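PDB 1O4S: aspartate aminotransferase from Thermotoga maritima, which catalyses the pyridoxal-phosphate-dependent transfer of an amino group from L-aspartate to 2-oxoglutarate, giving oxaloacetate and L-glutamate. Local coordinates for residues 127-132 and 176-181; 212-217 and 238-243; 326-331 and 365-370. All blocks are in the same frame, centred on the assembly; numbering follows the deposited sequence.

Interaction 1: residues 127-132 and 176-181; sequences EVIVFS and KAVLIN. With PLP (pyridoxal-5'-phosphate), chain M.
Glu127 O takes the first bond of this parallel strand pair, from Lys176 N at 2.9 Å, with a weak second one from Ala177 N. The ladder then alternates: Ile129 N donates to Ala177 O, and Ile129 O accepts from Leu179 N at 3.0 Å with a nearly straight N-H...O angle of 177°. Both polar backbone atoms of Ile129 thus face 176-181. Past Ile129 the strands spread, and a water continues the pattern, accepting from Phe131 N (2.9 Å) and donating to Leu179 O (2.8 Å). The polar side-chain ends bond outside the pair: Glu127 OE1 with Thr175, Lys176 NZ with Leu121 O, and Asn181 ND2 and OD1 with Asp213 O and Asn185 N. Asn181 OD1 also lies 3.4 Å from PLP C2A, in the cofactor pocket.

Ile129 and Val178 lie side by side on one face, and Val128 shares the other with Ala177 and Leu179, its CG1 lying 4.1 Å from Leu179 CB. The ring of Phe131, with CG anti to the carbonyl carbon (chi1 -61°), reaches back across the strand gap. Its CE1 meets Val178 CG1 at 3.6 Å and Ile180 CG2 at 3.8 Å, and Leu179 O sits at the ring edge. An alanine at Phe131 would probably open a gap beside Val178 and Ile180 and uncover one flank of the water-bridged Leu179 O.

The strand axes run 17° from parallel within the large, mostly parallel sheet characteristic of the aminotransferase fold, with strand 148-153 beyond 127-132 and strand 209-213 beyond 175-180. Helix 138-144 covers the Val128, Val130 and Leu179 face through Ile142 and Tyr138, while Tyr191 and Phe208 from loops touch Phe131 and Val178 on the other.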
loop_
_atom_site.group_PDB
_atom_site.type_symbol
_atom_site.label_atom_id
_atom_site.label_comp_id
_atom_site.label_asym_id
_atom_site.label_seq_id
_atom_site.Cartn_x
_atom_site.Cartn_y
_atom_site.Cartn_z
ATOM N N GLU B 127 -14.827 -4.464 17.910
ATOM C CA GLU B 127 -15.519 -5.458 17.096
ATOM C C GLU B 127 -16.140 -4.872 15.808
ATOM O O GLU B 127 -16.702 -3.768 15.795
ATOM C CB GLU B 127 -16.602 -6.143 17.935
ATOM C CG GLU B 127 -17.687 -6.851 17.128
ATOM C CD GLU B 127 -18.734 -7.492 18.021
ATOM O OE1 GLU B 127 -19.906 -7.018 18.042
ATOM O OE2 GLU B 127 -18.361 -8.459 18.715
ATOM N N VAL B 128 -16.020 -5.632 14.727
ATOM C CA VAL B 128 -16.699 -5.327 13.480
ATOM C C VAL B 128 -17.633 -6.485 13.180
ATOM O O VAL B 128 -17.197 -7.637 13.168
ATOM C CB VAL B 128 -15.720 -5.146 12.283
ATOM C CG1 VAL B 128 -16.475 -4.769 11.025
ATOM C CG2 VAL B 128 -14.655 -4.082 12.589
ATOM N N ILE B 129 -18.905 -6.164 12.928
ATOM C CA ILE B 129 -19.854 -7.151 12.424
ATOM C C ILE B 129 -19.694 -7.287 10.914
ATOM O O ILE B 129 -19.696 -6.281 10.195
ATOM C CB ILE B 129 -21.289 -6.744 12.813
ATOM C CG1 ILE B 129 -21.477 -6.972 14.316
ATOM C CG2 ILE B 129 -22.342 -7.537 12.004
ATOM C CD1 ILE B 129 -22.614 -6.227 14.901
ATOM N N VAL B 130 -19.526 -8.518 10.425
ATOM C CA VAL B 130 -19.529 -8.789 8.986
ATOM C C VAL B 130 -20.609 -9.829 8.678
ATOM O O VAL B 130 -21.092 -10.510 9.573
ATOM C CB VAL B 130 -18.150 -9.254 8.462
ATOM C CG1 VAL B 130 -17.049 -8.329 8.980
ATOM C CG2 VAL B 130 -17.867 -10.669 8.864
ATOM N N PHE B 131 -20.989 -9.917 7.412
ATOM C CA PHE B 131 -22.058 -10.773 6.963
ATOM C C PHE B 131 -21.498 -11.807 6.013
ATOM O O PHE B 131 -20.881 -11.456 5.012
ATOM C CB PHE B 131 -23.155 -9.932 6.283
ATOM C CG PHE B 131 -23.787 -8.916 7.194
ATOM C CD1 PHE B 131 -23.438 -7.576 7.113
ATOM C CD2 PHE B 131 -24.686 -9.320 8.191
ATOM C CE1 PHE B 131 -23.998 -6.623 7.972
ATOM C CE2 PHE B 131 -25.252 -8.373 9.067
ATOM C CZ PHE B 131 -24.903 -7.016 8.952
ATOM N N SER B 132 -21.688 -13.081 6.326
ATOM C CA SER B 132 -21.253 -14.153 5.452
ATOM C C SER B 132 -22.490 -14.568 4.629
ATOM O O SER B 132 -23.594 -14.337 5.088
ATOM C CB SER B 132 -20.693 -15.319 6.260
ATOM O OG SER B 132 -21.722 -15.954 7.002
ATOM N N LYS B 176 -17.683 -1.385 17.034
ATOM C CA LYS B 176 -17.295 -0.109 16.463
ATOM C C LYS B 176 -17.821 0.095 15.029
ATOM O O LYS B 176 -17.965 1.219 14.591
ATOM C CB LYS B 176 -15.747 0.005 16.493
ATOM C CG LYS B 176 -15.196 1.407 16.174
ATOM C CD LYS B 176 -15.277 2.355 17.398
ATOM C CE LYS B 176 -15.080 3.853 16.981
ATOM N NZ LYS B 176 -13.639 4.302 16.741
ATOM N N ALA B 177 -18.051 -0.980 14.287
ATOM C CA ALA B 177 -18.482 -0.851 12.905
ATOM C C ALA B 177 -19.265 -2.046 12.406
ATOM O O ALA B 177 -19.119 -3.168 12.911
ATOM C CB ALA B 177 -17.262 -0.591 11.967
ATOM N N VAL B 178 -20.128 -1.774 11.430
ATOM C CA VAL B 178 -20.789 -2.804 10.693
ATOM C C VAL B 178 -20.380 -2.615 9.228
ATOM O O VAL B 178 -20.533 -1.535 8.639
ATOM C CB VAL B 178 -22.301 -2.737 10.857
ATOM C CG1 VAL B 178 -23.011 -3.768 9.916
ATOM C CG2 VAL B 178 -22.697 -2.949 12.325
ATOM N N LEU B 179 -19.859 -3.696 8.659
ATOM C CA LEU B 179 -19.365 -3.735 7.301
ATOM C C LEU B 179 -20.414 -4.318 6.353
ATOM O O LEU B 179 -20.840 -5.461 6.515
ATOM C CB LEU B 179 -18.123 -4.617 7.251
ATOM C CG LEU B 179 -17.509 -4.802 5.866
ATOM C CD1 LEU B 179 -17.044 -3.470 5.306
ATOM C CD2 LEU B 179 -16.363 -5.815 5.954
ATOM N N ILE B 180 -20.777 -3.556 5.331
ATOM C CA ILE B 180 -21.664 -4.055 4.285
ATOM C C ILE B 180 -20.989 -4.002 2.913
ATOM O O ILE B 180 -20.211 -3.128 2.621
ATOM C CB ILE B 180 -23.035 -3.297 4.270
ATOM C CG1 ILE B 180 -22.828 -1.795 4.099
ATOM C CG2 ILE B 180 -23.874 -3.643 5.550
ATOM C CD1 ILE B 180 -24.103 -1.006 3.867
ATOM N N ASN B 181 -21.310 -4.981 2.094
ATOM C CA ASN B 181 -20.779 -5.154 0.764
ATOM C C ASN B 181 -21.937 -5.494 -0.185
ATOM O O ASN B 181 -22.307 -6.675 -0.378
ATOM C CB ASN B 181 -19.771 -6.288 0.770
ATOM C CG ASN B 181 -19.253 -6.632 -0.630
ATOM O OD1 ASN B 181 -18.987 -7.802 -0.913
ATOM N ND2 ASN B 181 -19.045 -5.614 -1.482
HETATM N N1 PLP M . -14.328 -5.629 -2.250
HETATM C C2 PLP M . -14.746 -6.750 -2.938
HETATM C C2A PLP M . -15.830 -7.550 -2.277
HETATM C C3 PLP M . -14.155 -7.120 -4.157
HETATM O O3 PLP M . -14.547 -8.115 -4.757
HETATM C C4 PLP M . -13.159 -6.312 -4.727
HETATM C C4A PLP M . -12.527 -6.703 -6.081
HETATM C C5 PLP M . -12.781 -5.160 -3.994
HETATM C C6 PLP M . -13.369 -4.848 -2.770
HETATM C C5A PLP M . -11.735 -4.149 -4.411
HETATM O O4P PLP M . -10.481 -4.481 -4.981
HETATM P P PLP M . -9.451 -3.362 -5.482
HETATM O O1P PLP M . -8.911 -4.015 -6.700
HETATM O O2P PLP M . -10.158 -2.092 -5.720
HETATM O O3P PLP M . -8.504 -3.377 -4.348
HETATM O O HOH W 1 -19.841 -7.911 5.736
#

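Interaction 2: residues 212-217 and 238-243; sequences SDEVYD and IVYING. With PLP (pyridoxal-5'-phosphate), chain M.
Ser212 and Tyr240 pair in parallel register, as do Asp213 and Ile241. Three backbone bonds join the segments: Ser212 N to Val239 O, Ile241 N to Ser212 O, and Glu214 N to Ile241 O, the last at 2.9 Å just past the strand end. There 212-217 enters a type I turn, Glu214 to Asp217.

Among the side-chain polar bonds, Asn242 ND2 donates to Tyr240 OH at 2.9 Å, in its own amide plane. This fixes the amide, which then reaches both Asp217 oxygens weakly. One water donates to Glu214 OE1 and Asp217 OD1 and accepts from Tyr240 OH. Ser212 OG donates to the anti lone pair of Glu214 OE2 at 2.7 Å, positioning that carboxylate, which also bonds to Ser227 and Ile228. Asp217 has a salt bridge to Arg94.

An oxygen-to-ring-edge contact adds to these: Glu214 OE1 lies 3.3 Å from Tyr240 CE1, with carboxylate and ring planes 86° apart.

The strand end and the turn also meet the cofactor. Asp213 CG, anti to the backbone N (chi1 -179°), extends the carboxylate toward the pyridine, and OD2, also bonded by Tyr138 OH, comes 2.6 Å from PLP N1. Val215 CG2 is 3.6 Å from PLP C6. Tyr216 OH bonds to PLP O3, though the modelled 2.5 Å is doubtfully short. A carboxylate so close to the pyridine nitrogen is consistent with the family's use of this aspartate to favour a protonated, electron-withdrawing ring.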
loop_
_atom_site.group_PDB
_atom_site.type_symbol
_atom_site.label_atom_id
_atom_site.label_comp_id
_atom_site.label_asym_id
_atom_site.label_seq_id
_atom_site.Cartn_x
_atom_site.Cartn_y
_atom_site.Cartn_z
ATOM N N SER B 212 -19.171 0.836 3.996
ATOM C CA SER B 212 -19.883 0.310 2.839
ATOM C C SER B 212 -18.986 0.171 1.629
ATOM O O SER B 212 -18.517 1.163 1.089
ATOM C CB SER B 212 -21.075 1.192 2.478
ATOM O OG SER B 212 -21.879 0.491 1.563
ATOM N N ASP B 213 -18.766 -1.074 1.230
ATOM C CA ASP B 213 -17.916 -1.437 0.113
ATOM C C ASP B 213 -18.802 -1.617 -1.104
ATOM O O ASP B 213 -19.386 -2.693 -1.315
ATOM C CB ASP B 213 -17.197 -2.741 0.448
ATOM C CG ASP B 213 -16.260 -3.215 -0.656
ATOM O OD1 ASP B 213 -16.236 -2.599 -1.765
ATOM O OD2 ASP B 213 -15.528 -4.230 -0.481
ATOM N N GLU B 214 -18.839 -0.579 -1.935
ATOM C CA GLU B 214 -19.733 -0.505 -3.077
ATOM C C GLU B 214 -19.004 -0.585 -4.429
ATOM O O GLU B 214 -19.414 0.013 -5.410
ATOM C CB GLU B 214 -20.608 0.762 -2.920
ATOM C CG GLU B 214 -21.699 0.569 -1.845
ATOM C CD GLU B 214 -22.641 1.758 -1.615
ATOM O OE1 GLU B 214 -23.031 2.488 -2.584
ATOM O OE2 GLU B 214 -23.038 1.949 -0.427
ATOM N N VAL B 215 -17.925 -1.348 -4.478
ATOM C CA VAL B 215 -17.076 -1.389 -5.667
ATOM C C VAL B 215 -17.765 -1.962 -6.909
ATOM O O VAL B 215 -17.314 -1.714 -8.033
ATOM C CB VAL B 215 -15.777 -2.190 -5.492
ATOM C CG1 VAL B 215 -14.798 -1.404 -4.746
ATOM C CG2 VAL B 215 -16.023 -3.562 -4.863
ATOM N N TYR B 216 -18.850 -2.721 -6.693
ATOM C CA TYR B 216 -19.586 -3.366 -7.784
ATOM C C TYR B 216 -20.830 -2.593 -8.130
ATOM O O TYR B 216 -21.652 -3.082 -8.867
ATOM C CB TYR B 216 -19.952 -4.802 -7.407
ATOM C CG TYR B 216 -18.766 -5.722 -7.278
ATOM C CD1 TYR B 216 -18.141 -6.229 -8.402
ATOM C CD2 TYR B 216 -18.295 -6.122 -6.045
ATOM C CE1 TYR B 216 -17.085 -7.087 -8.303
ATOM C CE2 TYR B 216 -17.211 -6.989 -5.934
ATOM C CZ TYR B 216 -16.611 -7.456 -7.073
ATOM O OH TYR B 216 -15.543 -8.302 -7.012
ATOM N N ASP B 217 -20.957 -1.369 -7.632
ATOM C CA ASP B 217 -22.206 -0.618 -7.793
ATOM C C ASP B 217 -22.632 -0.285 -9.240
ATOM O O ASP B 217 -23.812 0.032 -9.476
ATOM C CB ASP B 217 -22.221 0.659 -6.941
ATOM C CG ASP B 217 -21.283 1.758 -7.459
ATOM O OD1 ASP B 217 -21.463 2.930 -7.041
ATOM O OD2 ASP B 217 -20.310 1.564 -8.206
ATOM N N ILE B 238 -20.656 7.282 8.362
ATOM C CA ILE B 238 -20.532 6.537 7.101
ATOM C C ILE B 238 -19.116 6.570 6.577
ATOM O O ILE B 238 -18.535 7.637 6.462
ATOM C CB ILE B 238 -21.459 7.120 6.024
ATOM C CG1 ILE B 238 -22.913 7.189 6.516
ATOM C CG2 ILE B 238 -21.337 6.317 4.716
ATOM C CD1 ILE B 238 -23.562 5.835 6.770
ATOM N N VAL B 239 -18.589 5.398 6.232
ATOM C CA VAL B 239 -17.340 5.281 5.488
ATOM C C VAL B 239 -17.707 4.643 4.150
ATOM O O VAL B 239 -18.119 3.494 4.104
ATOM C CB VAL B 239 -16.270 4.418 6.236
ATOM C CG1 VAL B 239 -15.012 4.276 5.424
ATOM C CG2 VAL B 239 -15.944 5.027 7.606
ATOM N N TYR B 240 -17.561 5.393 3.073
ATOM C CA TYR B 240 -17.945 4.931 1.768
ATOM C C TYR B 240 -16.699 4.506 1.000
ATOM O O TYR B 240 -15.726 5.244 0.935
ATOM C CB TYR B 240 -18.712 6.043 1.053
ATOM C CG TYR B 240 -19.092 5.739 -0.367
ATOM C CD1 TYR B 240 -20.234 4.977 -0.663
ATOM C CD2 TYR B 240 -18.299 6.223 -1.445
ATOM C CE1 TYR B 240 -20.585 4.698 -2.012
ATOM C CE2 TYR B 240 -18.643 5.963 -2.769
ATOM C CZ TYR B 240 -19.778 5.195 -3.055
ATOM O OH TYR B 240 -20.121 4.966 -4.361
ATOM N N ILE B 241 -16.740 3.297 0.441
ATOM C CA ILE B 241 -15.622 2.741 -0.299
ATOM C C ILE B 241 -16.013 2.327 -1.708
ATOM O O ILE B 241 -16.993 1.594 -1.916
ATOM C CB ILE B 241 -14.976 1.575 0.490
ATOM C CG1 ILE B 241 -14.373 2.171 1.759
ATOM C CG2 ILE B 241 -13.945 0.840 -0.368
ATOM C CD1 ILE B 241 -13.788 1.251 2.661
ATOM N N ASN B 242 -15.219 2.800 -2.673
ATOM C CA ASN B 242 -15.391 2.478 -4.085
ATOM C C ASN B 242 -14.029 2.600 -4.792
ATOM O O ASN B 242 -13.000 2.801 -4.149
ATOM C CB ASN B 242 -16.495 3.370 -4.679
ATOM C CG ASN B 242 -17.271 2.713 -5.841
ATOM O OD1 ASN B 242 -16.747 1.873 -6.564
ATOM N ND2 ASN B 242 -18.518 3.145 -6.034
ATOM N N GLY B 243 -14.011 2.405 -6.103
ATOM C CA GLY B 243 -12.813 2.578 -6.902
ATOM C C GLY B 243 -13.056 2.180 -8.342
ATOM O O GLY B 243 -14.207 2.022 -8.757
HETATM N N1 PLP M . -14.328 -5.629 -2.250
HETATM C C2 PLP M . -14.746 -6.750 -2.938
HETATM C C2A PLP M . -15.830 -7.550 -2.277
HETATM C C3 PLP M . -14.155 -7.120 -4.157
HETATM O O3 PLP M . -14.547 -8.115 -4.757
HETATM C C4 PLP M . -13.159 -6.312 -4.727
HETATM C C4A PLP M . -12.527 -6.703 -6.081
HETATM C C5 PLP M . -12.781 -5.160 -3.994
HETATM C C6 PLP M . -13.369 -4.848 -2.770
HETATM C C5A PLP M . -11.735 -4.149 -4.411
HETATM O O4P PLP M . -10.481 -4.481 -4.981
HETATM P P PLP M . -9.451 -3.362 -5.482
HETATM O O1P PLP M . -8.911 -4.015 -6.700
HETATM O O2P PLP M . -10.158 -2.092 -5.720
HETATM O O3P PLP M . -8.504 -3.377 -4.348
HETATM O O HOH W 2 -22.449 3.676 -4.908
HETATM O O HOH W 3 -15.171 -0.453 -9.035
#

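Interaction 3: residues 326-331 and 365-370; sequences AFYLFF and RLSFAT. With SO4 (sulfate ion), chain K.
The Arg365 guanidinium lies alongside the Tyr328 ring, their planes 22° apart and the two side chains pointing the same way. Tyr328 CE1 stands 3.5 Å above the guanidinium plane, over its centre, and Arg365 NH1 lies over one face of the ring. Leu366 O and Ser367 OG occupy the ring edge. At the guanidinium edge is a sulfate, probably from the crystallisation liquor: Arg365 NH1 donates to its O1 at 2.9 Å and Arg365 NH2 to its O3 at 3.0 Å. The bend in the arginine chain at chi3 (76°) turns the group along the tyrosine. Phe330 instead presents its edge to Arg365 CB. On the Phe368 ring, Phe327 O lies 3.4 Å above one face, offset toward the rim, and Phe327 CB makes a CH-pi contact over a face, 4.2 Å from the centroid.

The strands are antiparallel. Leu329 and Leu366 form a hydrogen-bonded pair, each N to the other's O at 2.9 Å, flanked by the non-hydrogen-bonded pairs Tyr328-Ser367 and Phe330-Arg365; a further bond, Phe368 N to Phe327 O, joins the loop residues adjoining the two strands.

Asn185 OD1 also accepts from Arg365 NH1, and Tyr328 OH bonds to Tyr216 OH. An arginine gripping an oxyanion through two nitrogens is characteristic of the substrate carboxylate site of this aminotransferase family; Arg365 probably binds L-aspartate, and the sulfate plausibly occupies the carboxylate's place.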
loop_
_atom_site.group_PDB
_atom_site.type_symbol
_atom_site.label_atom_id
_atom_site.label_comp_id
_atom_site.label_asym_id
_atom_site.label_seq_id
_atom_site.Cartn_x
_atom_site.Cartn_y
_atom_site.Cartn_z
ATOM N N ALA B 326 -22.549 -7.414 -9.389
ATOM C CA ALA B 326 -21.219 -8.024 -9.452
ATOM C C ALA B 326 -21.200 -9.067 -10.580
ATOM O O ALA B 326 -21.994 -8.957 -11.505
ATOM C CB ALA B 326 -20.787 -8.607 -8.082
ATOM N N PHE B 327 -20.267 -10.017 -10.565
ATOM C CA PHE B 327 -20.193 -10.993 -11.643
ATOM C C PHE B 327 -19.951 -12.389 -11.140
ATOM O O PHE B 327 -19.274 -13.203 -11.786
ATOM C CB PHE B 327 -19.204 -10.582 -12.731
ATOM C CG PHE B 327 -17.870 -10.091 -12.231
ATOM C CD1 PHE B 327 -16.876 -10.980 -11.840
ATOM C CD2 PHE B 327 -17.594 -8.730 -12.197
ATOM C CE1 PHE B 327 -15.640 -10.508 -11.396
ATOM C CE2 PHE B 327 -16.368 -8.270 -11.766
ATOM C CZ PHE B 327 -15.399 -9.153 -11.364
ATOM N N TYR B 328 -20.589 -12.664 -9.997
ATOM C CA TYR B 328 -20.576 -13.968 -9.331
ATOM C C TYR B 328 -21.970 -14.607 -9.218
ATOM O O TYR B 328 -23.026 -13.935 -9.164
ATOM C CB TYR B 328 -19.980 -13.843 -7.936
ATOM C CG TYR B 328 -18.759 -12.992 -7.922
ATOM C CD1 TYR B 328 -17.573 -13.467 -8.456
ATOM C CD2 TYR B 328 -18.805 -11.680 -7.457
ATOM C CE1 TYR B 328 -16.456 -12.682 -8.489
ATOM C CE2 TYR B 328 -17.687 -10.886 -7.476
ATOM C CZ TYR B 328 -16.500 -11.396 -8.007
ATOM O OH TYR B 328 -15.329 -10.654 -8.019
ATOM N N LEU B 329 -21.945 -15.930 -9.204
ATOM C CA LEU B 329 -23.110 -16.725 -8.948
ATOM C C LEU B 329 -22.697 -17.763 -7.888
ATOM O O LEU B 329 -21.730 -18.515 -8.074
ATOM C CB LEU B 329 -23.609 -17.364 -10.250
ATOM C CG LEU B 329 -25.027 -17.913 -10.129
ATOM C CD1 LEU B 329 -25.828 -17.720 -11.410
ATOM C CD2 LEU B 329 -24.997 -19.372 -9.734
ATOM N N PHE B 330 -23.422 -17.780 -6.768
ATOM C CA PHE B 330 -23.075 -18.630 -5.632
ATOM C C PHE B 330 -24.101 -19.776 -5.527
ATOM O O PHE B 330 -25.187 -19.600 -4.972
ATOM C CB PHE B 330 -23.058 -17.760 -4.372
ATOM C CG PHE B 330 -22.196 -18.294 -3.249
ATOM C CD1 PHE B 330 -22.728 -18.480 -1.989
ATOM C CD2 PHE B 330 -20.845 -18.555 -3.447
ATOM C CE1 PHE B 330 -21.940 -18.952 -0.962
ATOM C CE2 PHE B 330 -20.056 -19.010 -2.439
ATOM C CZ PHE B 330 -20.593 -19.212 -1.189
ATOM N N PHE B 331 -23.776 -20.941 -6.064
ATOM C CA PHE B 331 -24.780 -22.012 -6.101
ATOM C C PHE B 331 -24.526 -23.145 -5.120
ATOM O O PHE B 331 -23.445 -23.260 -4.569
ATOM C CB PHE B 331 -25.060 -22.506 -7.531
ATOM C CG PHE B 331 -23.914 -23.244 -8.214
ATOM C CD1 PHE B 331 -23.015 -22.562 -9.036
ATOM C CD2 PHE B 331 -23.813 -24.627 -8.133
ATOM C CE1 PHE B 331 -22.001 -23.251 -9.733
ATOM C CE2 PHE B 331 -22.795 -25.327 -8.809
ATOM C CZ PHE B 331 -21.892 -24.637 -9.620
ATOM N N ARG B 365 -18.653 -20.699 -5.874
ATOM C CA ARG B 365 -18.732 -19.419 -6.581
ATOM C C ARG B 365 -18.218 -19.558 -8.000
ATOM O O ARG B 365 -17.091 -19.985 -8.217
ATOM C CB ARG B 365 -17.925 -18.320 -5.883
ATOM C CG ARG B 365 -18.230 -16.946 -6.407
ATOM C CD ARG B 365 -17.295 -15.894 -5.942
ATOM N NE ARG B 365 -16.015 -15.937 -6.633
ATOM C CZ ARG B 365 -15.018 -15.112 -6.355
ATOM N NH1 ARG B 365 -15.171 -14.188 -5.417
ATOM N NH2 ARG B 365 -13.868 -15.215 -7.018
ATOM N N LEU B 366 -19.084 -19.189 -8.939
ATOM C CA LEU B 366 -18.786 -19.134 -10.354
ATOM C C LEU B 366 -18.698 -17.650 -10.804
ATOM O O LEU B 366 -19.551 -16.814 -10.508
ATOM C CB LEU B 366 -19.848 -19.951 -11.116
ATOM C CG LEU B 366 -19.811 -19.978 -12.648
ATOM C CD1 LEU B 366 -20.595 -21.155 -13.169
ATOM C CD2 LEU B 366 -20.337 -18.655 -13.269
ATOM N N SER B 367 -17.622 -17.308 -11.485
ATOM C CA SER B 367 -17.479 -15.969 -12.042
ATOM C C SER B 367 -17.848 -16.024 -13.487
ATOM O O SER B 367 -17.479 -16.978 -14.198
ATOM C CB SER B 367 -16.028 -15.459 -11.935
ATOM O OG SER B 367 -15.646 -15.463 -10.583
ATOM N N PHE B 368 -18.570 -15.016 -13.940
ATOM C CA PHE B 368 -18.882 -14.959 -15.356
ATOM C C PHE B 368 -18.177 -13.779 -16.067
ATOM O O PHE B 368 -18.765 -13.051 -16.892
ATOM C CB PHE B 368 -20.388 -15.046 -15.614
ATOM C CG PHE B 368 -21.229 -14.140 -14.779
ATOM C CD1 PHE B 368 -21.495 -12.838 -15.190
ATOM C CD2 PHE B 368 -21.814 -14.611 -13.600
ATOM C CE1 PHE B 368 -22.323 -12.025 -14.453
ATOM C CE2 PHE B 368 -22.625 -13.801 -12.856
ATOM C CZ PHE B 368 -22.883 -12.498 -13.288
ATOM N N ALA B 369 -16.902 -13.613 -15.717
ATOM C CA ALA B 369 -16.015 -12.696 -16.433
ATOM C C ALA B 369 -15.310 -13.500 -17.520
ATOM O O ALA B 369 -14.088 -13.533 -17.606
ATOM C CB ALA B 369 -15.025 -12.002 -15.473
ATOM N N THR B 370 -16.108 -14.192 -18.326
ATOM C CA THR B 370 -15.648 -14.820 -19.556
ATOM C C THR B 370 -16.768 -14.853 -20.592
ATOM O O THR B 370 -17.925 -14.565 -20.298
ATOM C CB THR B 370 -15.050 -16.247 -19.329
ATOM O OG1 THR B 370 -16.073 -17.239 -19.344
ATOM C CG2 THR B 370 -14.461 -16.433 -17.943
HETATM S S SO4 K . -11.838 -12.687 -5.158
HETATM O O1 SO4 K . -13.180 -12.107 -5.319
HETATM O O2 SO4 K . -11.796 -13.282 -3.817
HETATM O O3 SO4 K . -11.459 -13.674 -6.196
HETATM O O4 SO4 K . -10.890 -11.594 -5.295
#

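In the fold
All three contacts are buried, but they serve different parts of the fold. Interactions 1 and 2 belong to the same seven-stranded sheet, where strands 175-180 and 209-213 are neighbours, Ile180 O and Asp213 N being probably hydrogen-bonded at 2.9 Å; interaction 3 lies in the separate four-stranded sheet. Interaction 1 is chiefly aliphatic core and touches PLP only through Asn181, whereas interaction 2, 13 Å away between centres, is rich in carboxylates, amides and water and faces the cofactor. Interaction 3 is aromatic and cationic, suited to an anionic ligand. It meets interaction 2 through the Tyr216 and Tyr328 hydroxyls, linking the cofactor to the probable substrate site, but does not touch interaction 1.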